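Local coordinates for putative secreted cellulose binding protein (Streptomyces coelicolor, PDB 4OY7), which is a cellulose-active, copper-dependent lytic polysaccharide monooxygenase of family AA10 that oxidatively cleaves glycosidic bonds, represented here by its catalytic domain, at residues I100-N106 with G154-L160; S105-A109 with Q145-T151. Residues are numbered along the deposited sequence.

In the fold
Interactions 1 and 2 lie on the same side of the chain's centre and share S105 and N106. Interaction 1 pairs strands 99-105 and 155-161 in the middle of the four-stranded sheet. It is partly buried, and one face of the pair feeds aromatic side chains into the core. Interaction 2 is a surface contact just beyond, where the loop leaving strand 99-105 meets edge strand 145-146 and the turn after it. The first rests on regular backbone bonds and apolar side chains. The second, which covers about half the area, relies on the N106 amide, one backbone bond from G150 and the W107 ring over that glycine. H155 to Q146 backbone bonding joins the two. Both approach the copper site of H1 and H110.

Interaction 1. Residues I100-N106 with G154-L160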
ATOM      1  N   ILE A 100       5.903   0.844 -15.537  1.00 10.29           N
ATOM      2  CA  ILE A 100       5.186   1.984 -14.937  1.00 10.38           C
ATOM      3  C   ILE A 100       6.074   2.710 -13.946  1.00 10.30           C
ATOM      4  O   ILE A 100       6.957   2.113 -13.341  1.00  9.94           O
ATOM      5  CB  ILE A 100       3.860   1.544 -14.249  1.00  9.93           C
ATOM      6  CG1 ILE A 100       4.101   0.579 -13.072  1.00  9.28           C
ATOM      7  CG2 ILE A 100       2.896   0.934 -15.271  1.00 10.26           C
ATOM      8  CD1 ILE A 100       2.956   0.525 -12.079  1.00  8.85           C
ATOM      9  N   PRO A 101       5.860   4.020 -13.781  1.00 10.73           N
ATOM     10  CA  PRO A 101       6.620   4.749 -12.761  1.00 10.88           C
ATOM     11  C   PRO A 101       5.956   4.589 -11.397  1.00 10.25           C
ATOM     12  O   PRO A 101       4.827   5.044 -11.213  1.00 11.05           O
ATOM     13  CB  PRO A 101       6.526   6.202 -13.221  1.00 11.56           C
ATOM     14  CG  PRO A 101       5.271   6.278 -14.028  1.00 11.65           C
ATOM     15  CD  PRO A 101       5.058   4.913 -14.635  1.00 11.28           C
ATOM     16  N   VAL A 102       6.675   4.034 -10.439  1.00  9.71           N
ATOM     17  CA  VAL A 102       6.156   3.805  -9.079  1.00  9.24           C
ATOM     18  C   VAL A 102       6.591   4.970  -8.187  1.00  9.55           C
ATOM     19  O   VAL A 102       7.690   5.483  -8.365  1.00  9.94           O
ATOM     20  CB  VAL A 102       6.672   2.464  -8.502  1.00  8.85           C
ATOM     21  CG1 VAL A 102       6.317   2.310  -7.013  1.00  8.40           C
ATOM     22  CG2 VAL A 102       6.144   1.283  -9.315  1.00  8.82           C
ATOM     23  N   GLU A 103       5.690   5.412  -7.295  1.00  9.34           N
ATOM     24  CA  GLU A 103       5.943   6.501  -6.343  1.00  9.78           C
ATOM     25  C   GLU A 103       5.585   6.019  -4.966  1.00  9.03           C
ATOM     26  O   GLU A 103       4.544   5.385  -4.816  1.00  8.74           O
ATOM     27  CB  GLU A 103       5.102   7.742  -6.698  1.00 10.87           C
ATOM     28  CG  GLU A 103       5.530   8.295  -8.043  1.00 12.07           C
ATOM     29  CD  GLU A 103       5.091   9.728  -8.361  1.00 13.51           C
ATOM     30  OE1 GLU A 103       4.551  10.451  -7.513  1.00 14.43           O
ATOM     31  OE2 GLU A 103       5.293  10.145  -9.502  1.00 15.34           O
ATOM     32  N   TYR A 104       6.485   6.204  -4.003  1.00  8.61           N
ATOM     33  CA  TYR A 104       6.235   5.804  -2.629  1.00  7.89           C
ATOM     34  C   TYR A 104       6.528   6.986  -1.723  1.00  8.07           C
ATOM     35  O   TYR A 104       7.558   7.644  -1.890  1.00  8.20           O
ATOM     36  CB  TYR A 104       7.102   4.602  -2.267  1.00  7.59           C
ATOM     37  CG  TYR A 104       6.701   3.853  -1.013  1.00  7.08           C
ATOM     38  CD1 TYR A 104       6.944   4.404   0.244  1.00  7.28           C
ATOM     39  CD2 TYR A 104       6.138   2.585  -1.070  1.00  6.73           C
ATOM     40  CE1 TYR A 104       6.590   3.741   1.397  1.00  7.05           C
ATOM     41  CE2 TYR A 104       5.816   1.902   0.073  1.00  6.50           C
ATOM     42  CZ  TYR A 104       6.028   2.491   1.309  1.00  6.65           C
ATOM     43  OH  TYR A 104       5.696   1.819   2.458  1.00  6.67           O
ATOM     44  N   SER A 105       5.597   7.320  -0.825  1.00  7.87           N
ATOM     45  CA  SER A 105       5.739   8.508   0.005  1.00  8.46           C
ATOM     46  C   SER A 105       7.036   8.529   0.787  1.00  8.73           C
ATOM     47  O   SER A 105       7.415   7.545   1.357  1.00  8.41           O
ATOM     48  CB  SER A 105       4.572   8.605   0.994  1.00  8.20           C
ATOM     49  OG  SER A 105       4.776   9.635   1.945  1.00  8.85           O
ATOM     50  N   ASN A 106       7.692   9.696   0.826  1.00  9.60           N
ATOM     51  CA  ASN A 106       8.829   9.902   1.737  1.00 10.18           C
ATOM     52  C   ASN A 106       8.448  10.849   2.874  1.00 10.95           C
ATOM     53  O   ASN A 106       9.198  11.769   3.199  1.00 11.74           O
ATOM     54  CB  ASN A 106      10.069  10.426   0.999  1.00 10.77           C
ATOM     55  CG  ASN A 106       9.859  11.788   0.395  1.00 11.48           C
ATOM     56  OD1 ASN A 106       8.751  12.317   0.424  1.00 11.60           O
ATOM     57  ND2 ASN A 106      10.907  12.351  -0.184  1.00 12.17           N
ATOM     58  N   GLY A 154       5.913  14.513  -1.892  1.00 15.19           N
ATOM     59  CA  GLY A 154       7.267  13.971  -1.879  1.00 14.68           C
ATOM     60  C   GLY A 154       7.261  12.468  -1.980  1.00 13.28           C
ATOM     61  O   GLY A 154       6.375  11.799  -1.425  1.00 12.63           O
ATOM     62  N   HIS A 155       8.228  11.915  -2.715  1.00 12.75           N
ATOM     63  CA  HIS A 155       8.245  10.470  -2.887  1.00 11.50           C
ATOM     64  C   HIS A 155       9.578   9.915  -3.370  1.00 11.25           C
ATOM     65  O   HIS A 155      10.379  10.593  -4.046  1.00 12.05           O
ATOM     66  CB  HIS A 155       7.168  10.058  -3.887  1.00 11.13           C
ATOM     67  CG  HIS A 155       7.336  10.705  -5.217  1.00 11.94           C
ATOM     68  ND1 HIS A 155       6.920  11.993  -5.477  1.00 12.71           N
ATOM     69  CD2 HIS A 155       7.928  10.263  -6.352  1.00 12.15           C
ATOM     70  CE1 HIS A 155       7.243  12.311  -6.718  1.00 13.44           C
ATOM     71  NE2 HIS A 155       7.832  11.268  -7.277  1.00 12.91           N
ATOM     72  N   TYR A 156       9.787   8.662  -2.999  1.00 10.21           N
ATOM     73  CA  TYR A 156      10.720   7.776  -3.693  1.00  9.98           C
ATOM     74  C   TYR A 156      10.112   7.413  -5.043  1.00  9.71           C
ATOM     75  O   TYR A 156       8.905   7.455  -5.219  1.00  9.34           O
ATOM     76  CB  TYR A 156      10.943   6.511  -2.871  1.00  9.34           C
ATOM     77  CG  TYR A 156      11.595   6.734  -1.521  1.00  9.49           C
ATOM     78  CD1 TYR A 156      12.986   6.757  -1.380  1.00  9.97           C
ATOM     79  CD2 TYR A 156      10.824   6.898  -0.374  1.00  9.26           C
ATOM     80  CE1 TYR A 156      13.566   6.941  -0.139  1.00 10.24           C
ATOM     81  CE2 TYR A 156      11.404   7.083   0.871  1.00  9.42           C
ATOM     82  CZ  TYR A 156      12.771   7.084   0.982  1.00  9.94           C
ATOM     83  OH  TYR A 156      13.323   7.284   2.217  1.00 10.38           O
ATOM     84  N   TYR A 157      10.950   7.093  -6.013  1.00  9.92           N
ATOM     85  CA  TYR A 157      10.507   6.788  -7.344  1.00 10.13           C
ATOM     86  C   TYR A 157      11.433   5.720  -7.941  1.00 10.23           C
ATOM     87  O   TYR A 157      12.667   5.737  -7.752  1.00 10.66           O
ATOM     88  CB  TYR A 157      10.428   8.040  -8.267  1.00 11.12           C
ATOM     89  CG  TYR A 157      11.720   8.724  -8.606  1.00 12.12           C
ATOM     90  CD1 TYR A 157      12.471   8.324  -9.698  1.00 12.61           C
ATOM     91  CD2 TYR A 157      12.185   9.800  -7.869  1.00 12.72           C
ATOM     92  CE1 TYR A 157      13.644   8.966 -10.041  1.00 13.65           C
ATOM     93  CE2 TYR A 157      13.361  10.451  -8.212  1.00 13.75           C
ATOM     94  CZ  TYR A 157      14.088  10.026  -9.294  1.00 14.15           C
ATOM     95  OH  TYR A 157      15.275  10.648  -9.623  1.00 15.54           O
ATOM     96  N   TRP A 158      10.798   4.819  -8.679  1.00  9.91           N
ATOM     97  CA  TRP A 158      11.456   3.762  -9.449  1.00 10.20           C
ATOM     98  C   TRP A 158      10.519   3.208 -10.510  1.00 10.42           C
ATOM     99  O   TRP A 158       9.336   3.520 -10.515  1.00 10.36           O
ATOM    100  CB  TRP A 158      11.950   2.639  -8.552  1.00  9.63           C
ATOM    101  CG  TRP A 158      10.914   1.800  -7.850  1.00  8.70           C
ATOM    102  CD1 TRP A 158      10.327   0.657  -8.332  1.00  8.30           C
ATOM    103  CD2 TRP A 158      10.364   2.004  -6.534  1.00  8.16           C
ATOM    104  NE1 TRP A 158       9.460   0.132  -7.395  1.00  7.67           N
ATOM    105  CE2 TRP A 158       9.470   0.932  -6.283  1.00  7.59           C
ATOM    106  CE3 TRP A 158      10.578   2.973  -5.525  1.00  8.23           C
ATOM    107  CZ2 TRP A 158       8.774   0.806  -5.091  1.00  7.14           C
ATOM    108  CZ3 TRP A 158       9.885   2.851  -4.325  1.00  7.85           C
ATOM    109  CH2 TRP A 158       8.994   1.762  -4.114  1.00  7.28           C
ATOM    110  N   ASP A 159      11.056   2.411 -11.428  1.00 10.88           N
ATOM    111  CA  ASP A 159      10.243   1.802 -12.476  1.00 11.18           C
ATOM    112  C   ASP A 159       9.907   0.357 -12.103  1.00 10.23           C
ATOM    113  O   ASP A 159      10.750  -0.329 -11.524  1.00  9.99           O
ATOM    114  CB  ASP A 159      10.999   1.775 -13.805  1.00 12.52           C
ATOM    115  CG  ASP A 159      11.284   3.153 -14.361  1.00 13.95           C
ATOM    116  OD1 ASP A 159      10.389   4.023 -14.292  1.00 14.79           O
ATOM    117  OD2 ASP A 159      12.392   3.334 -14.932  1.00 15.96           O
ATOM    118  N   LEU A 160       8.700  -0.090 -12.465  1.00  9.64           N
ATOM    119  CA  LEU A 160       8.276  -1.489 -12.343  1.00  9.09           C
ATOM    120  C   LEU A 160       7.752  -2.043 -13.677  1.00  9.37           C
ATOM    121  O   LEU A 160       6.780  -1.508 -14.219  1.00  9.22           O
ATOM    122  CB  LEU A 160       7.177  -1.608 -11.279  1.00  8.42           C
ATOM    123  CG  LEU A 160       6.453  -2.959 -11.136  1.00  8.10           C
ATOM    124  CD1 LEU A 160       7.439  -4.094 -10.836  1.00  8.15           C
ATOM    125  CD2 LEU A 160       5.325  -2.820 -10.104  1.00  7.60           C
TER
HETATM  126  O   HOH W   1       4.709  12.118   0.707  1.00 10.12           O
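Strands 100-105 and 155-160 run antiparallel, with axes 4.2 Å apart at closest and N-to-C directions at 157°. I100-L160, V102-W158 and Y104-Y156 are the hydrogen-bonded pairs. Each is closed by two bonds, among them I100 N to L160 O at 2.8 Å, V102 N to W158 O at 2.7 Å and Y156 N to Y104 O at 2.7 Å. Non-hydrogen-bonded pairs alternate with them. At the strand end, N106 N to G154 O is a weak bond of 3.4 Å, and a water bridges S105 OG and G154 O.

I100, V102, Y104, Y156, W158 and L160 share the inner face. V102 CG1 sits over the W158 six-membered ring, 3.8 Å from its centroid, in a CH-pi contact. V102 CG2 also reaches L160 CB at 3.6 Å. Y104 CB lies 3.9 Å from W158 CZ3. P101, E103, Y157 and D159 occupy the outer face. There the E103 carboxylate lies over one face of the H155 ring, CD to NE2 3.3 Å, without a hydrogen bond; H155 ND1 bonds to G153 O.

This is sheet pairing in the beta-sandwich typical of LPMOs. F114 and W176 of the second sheet pack on the inner aromatics, and Y156 OH bonds to the backbone of copper ligand H110. In their own sheet, strands 4-6 and 145-146 flank the pair.

Interaction 2. Residues S105-A109 with Q145-T151; sequences SNWAA and QQGSPGT
The W107 ring lies over G150: CA of G150 is 4.1 Å from the centroid of the W107 six-membered ring and 19° off its normal, a CH-pi contact. G150 belongs to a type II beta turn, S148 to T151, that follows edge strand 145-146. P149 takes phi/psi -55/142 and G150 76/10, a positive phi that favours glycine. The turn is closed by T151 N to S148 O at 3.2 Å and by T151 OG1 to S148 O at 2.6 Å.

Segment 105-109 has no regular structure after S105. N106 (phi/psi -109/45) and W107 (-54/-43) turn the chain away from the strand direction. CA atoms are closest at W107-G150, 4.2 Å, and N106-P149, 5.1 Å. W107 has chi1 t (-168°) and chi2 -109°. Its CA-to-CB bond points away from the turn, but the ring end returns to it. F48 also stacks on this ring.

N106 is the buried centre. With chi1 p (64°) and chi2 -6°, it points its amide at segment 145-151. ND2 donates to Q145 OE1 at 2.9 Å and to G147 O at 3.1 Å. The backbone adds G150 N to N106 O at 3.3 Å. A109 CB packs on P149 CG at 3.8 Å.

This is loop-to-turn packing on the copper-site surface of an LPMO. The W107 side chain is about 7 Å from the copper ion bound by H1 and H110, and A108 bonds to H1 through the backbone. One water donates to both N106 OD1 and T151 O, each 2.8 Å from its oxygen.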
ATOM      1  N   SER A 105       5.597   7.320  -0.825  1.00  7.87           N
ATOM      2  CA  SER A 105       5.739   8.508   0.005  1.00  8.46           C
ATOM      3  C   SER A 105       7.036   8.529   0.787  1.00  8.73           C
ATOM      4  O   SER A 105       7.415   7.545   1.357  1.00  8.41           O
ATOM      5  CB  SER A 105       4.572   8.605   0.994  1.00  8.20           C
ATOM      6  OG  SER A 105       4.776   9.635   1.945  1.00  8.85           O
ATOM      7  N   ASN A 106       7.692   9.696   0.826  1.00  9.60           N
ATOM      8  CA  ASN A 106       8.829   9.902   1.737  1.00 10.18           C
ATOM      9  C   ASN A 106       8.448  10.849   2.874  1.00 10.95           C
ATOM     10  O   ASN A 106       9.198  11.769   3.199  1.00 11.74           O
ATOM     11  CB  ASN A 106      10.069  10.426   0.999  1.00 10.77           C
ATOM     12  CG  ASN A 106       9.859  11.788   0.395  1.00 11.48           C
ATOM     13  OD1 ASN A 106       8.751  12.317   0.424  1.00 11.60           O
ATOM     14  ND2 ASN A 106      10.907  12.351  -0.184  1.00 12.17           N
ATOM     15  N   TRP A 107       7.269  10.638   3.467  1.00 11.03           N
ATOM     16  CA  TRP A 107       6.813  11.550   4.516  1.00 12.04           C
ATOM     17  C   TRP A 107       7.870  11.681   5.624  1.00 12.37           C
ATOM     18  O   TRP A 107       8.118  12.782   6.109  1.00 13.00           O
ATOM     19  CB  TRP A 107       5.436  11.130   5.074  1.00 11.98           C
ATOM     20  CG  TRP A 107       4.814  12.209   5.933  1.00 13.19           C
ATOM     21  CD1 TRP A 107       4.653  12.184   7.295  1.00 13.58           C
ATOM     22  CD2 TRP A 107       4.323  13.490   5.500  1.00 14.46           C
ATOM     23  NE1 TRP A 107       4.063  13.353   7.724  1.00 14.48           N
ATOM     24  CE2 TRP A 107       3.877  14.182   6.649  1.00 15.02           C
ATOM     25  CE3 TRP A 107       4.225  14.128   4.248  1.00 15.12           C
ATOM     26  CZ2 TRP A 107       3.332  15.480   6.587  1.00 16.35           C
ATOM     27  CZ3 TRP A 107       3.701  15.419   4.193  1.00 16.18           C
ATOM     28  CH2 TRP A 107       3.249  16.076   5.355  1.00 16.62           C
ATOM     29  N   ALA A 108       8.468  10.563   6.037  1.00 11.90           N
ATOM     30  CA  ALA A 108       9.785  10.601   6.691  1.00 12.36           C
ATOM     31  C   ALA A 108      10.653   9.598   5.979  1.00 12.05           C
ATOM     32  O   ALA A 108      10.220   8.501   5.707  1.00 11.17           O
ATOM     33  CB  ALA A 108       9.709  10.325   8.188  1.00 12.53           C
ATOM     34  N   ALA A 109      11.862  10.004   5.626  1.00 12.33           N
ATOM     35  CA  ALA A 109      12.725   9.194   4.786  1.00 12.30           C
ATOM     36  C   ALA A 109      13.614   8.287   5.636  1.00 12.29           C
ATOM     37  O   ALA A 109      14.028   8.645   6.745  1.00 13.05           O
ATOM     38  CB  ALA A 109      13.598  10.090   3.925  1.00 12.98           C
ATOM     39  N   GLN A 145      14.802  10.076  -4.516  1.00 14.28           N
ATOM     40  CA  GLN A 145      13.639  10.834  -4.044  1.00 14.56           C
ATOM     41  C   GLN A 145      13.398  12.072  -4.892  1.00 15.96           C
ATOM     42  O   GLN A 145      14.348  12.690  -5.378  1.00 16.74           O
ATOM     43  CB  GLN A 145      13.835  11.247  -2.581  1.00 14.65           C
ATOM     44  CG  GLN A 145      13.698  10.097  -1.579  1.00 13.81           C
ATOM     45  CD  GLN A 145      14.170  10.499  -0.189  1.00 14.22           C
ATOM     46  OE1 GLN A 145      13.592  11.375   0.440  1.00 14.53           O
ATOM     47  NE2 GLN A 145      15.244   9.869   0.285  1.00 14.37           N
ATOM     48  N   GLN A 146      12.129  12.417  -5.071  1.00 16.34           N
ATOM     49  CA  GLN A 146      11.714  13.677  -5.720  1.00 18.32           C
ATOM     50  C   GLN A 146      10.851  14.414  -4.698  1.00 18.36           C
ATOM     51  O   GLN A 146       9.848  13.871  -4.229  1.00 17.13           O
ATOM     52  CB  GLN A 146      10.919  13.335  -6.987  1.00 19.07           C
ATOM     53  CG  GLN A 146      10.215  14.482  -7.697  1.00 20.87           C
ATOM     54  CD  GLN A 146      11.124  15.187  -8.672  1.00 22.96           C
ATOM     55  OE1 GLN A 146      11.554  14.614  -9.673  1.00 24.24           O
ATOM     56  NE2 GLN A 146      11.443  16.416  -8.375  1.00 24.63           N
ATOM     57  N   GLY A 147      11.244  15.630  -4.330  1.00 19.72           N
ATOM     58  CA  GLY A 147      10.566  16.350  -3.250  1.00 20.34           C
ATOM     59  C   GLY A 147      11.212  16.034  -1.912  1.00 20.73           C
ATOM     60  O   GLY A 147      11.673  14.913  -1.672  1.00 19.77           O
ATOM     61  N   SER A 148      11.289  17.042  -1.050  1.00 22.17           N
ATOM     62  CA  SER A 148      11.904  16.867   0.254  1.00 22.41           C
ATOM     63  C   SER A 148      11.023  15.999   1.150  1.00 21.31           C
ATOM     64  O   SER A 148       9.791  16.043   1.051  1.00 21.03           O
ATOM     65  CB  SER A 148      12.148  18.226   0.908  1.00 23.83           C
ATOM     66  OG  SER A 148      13.099  18.972   0.168  1.00 25.37           O
ATOM     67  N   PRO A 149      11.646  15.211   2.039  1.00 20.55           N
ATOM     68  CA  PRO A 149      10.846  14.463   2.988  1.00 19.74           C
ATOM     69  C   PRO A 149       9.920  15.363   3.784  1.00 20.16           C
ATOM     70  O   PRO A 149      10.282  16.497   4.114  1.00 20.94           O
ATOM     71  CB  PRO A 149      11.890  13.818   3.904  1.00 19.56           C
ATOM     72  CG  PRO A 149      13.123  13.732   3.076  1.00 20.24           C
ATOM     73  CD  PRO A 149      13.084  14.923   2.175  1.00 21.08           C
ATOM     74  N   GLY A 150       8.720  14.883   4.059  1.00 19.33           N
ATOM     75  CA  GLY A 150       7.752  15.627   4.848  1.00 19.82           C
ATOM     76  C   GLY A 150       7.050  16.770   4.131  1.00 20.55           C
ATOM     77  O   GLY A 150       6.379  17.571   4.770  1.00 22.21           O
ATOM     78  N   THR A 151       7.219  16.862   2.815  1.00 20.51           N
ATOM     79  CA  THR A 151       6.494  17.844   1.991  1.00 20.99           C
ATOM     80  C   THR A 151       5.423  17.141   1.172  1.00 19.86           C
ATOM     81  O   THR A 151       5.576  15.966   0.799  1.00 18.96           O
ATOM     82  CB  THR A 151       7.438  18.620   1.049  1.00 22.02           C
ATOM     83  OG1 THR A 151       8.044  17.735   0.101  1.00 21.82           O
ATOM     84  CG2 THR A 151       8.541  19.321   1.848  1.00 22.95           C
TER
HETATM   85  O   HOH W   2       6.666  13.580   1.864  1.00  9.59           O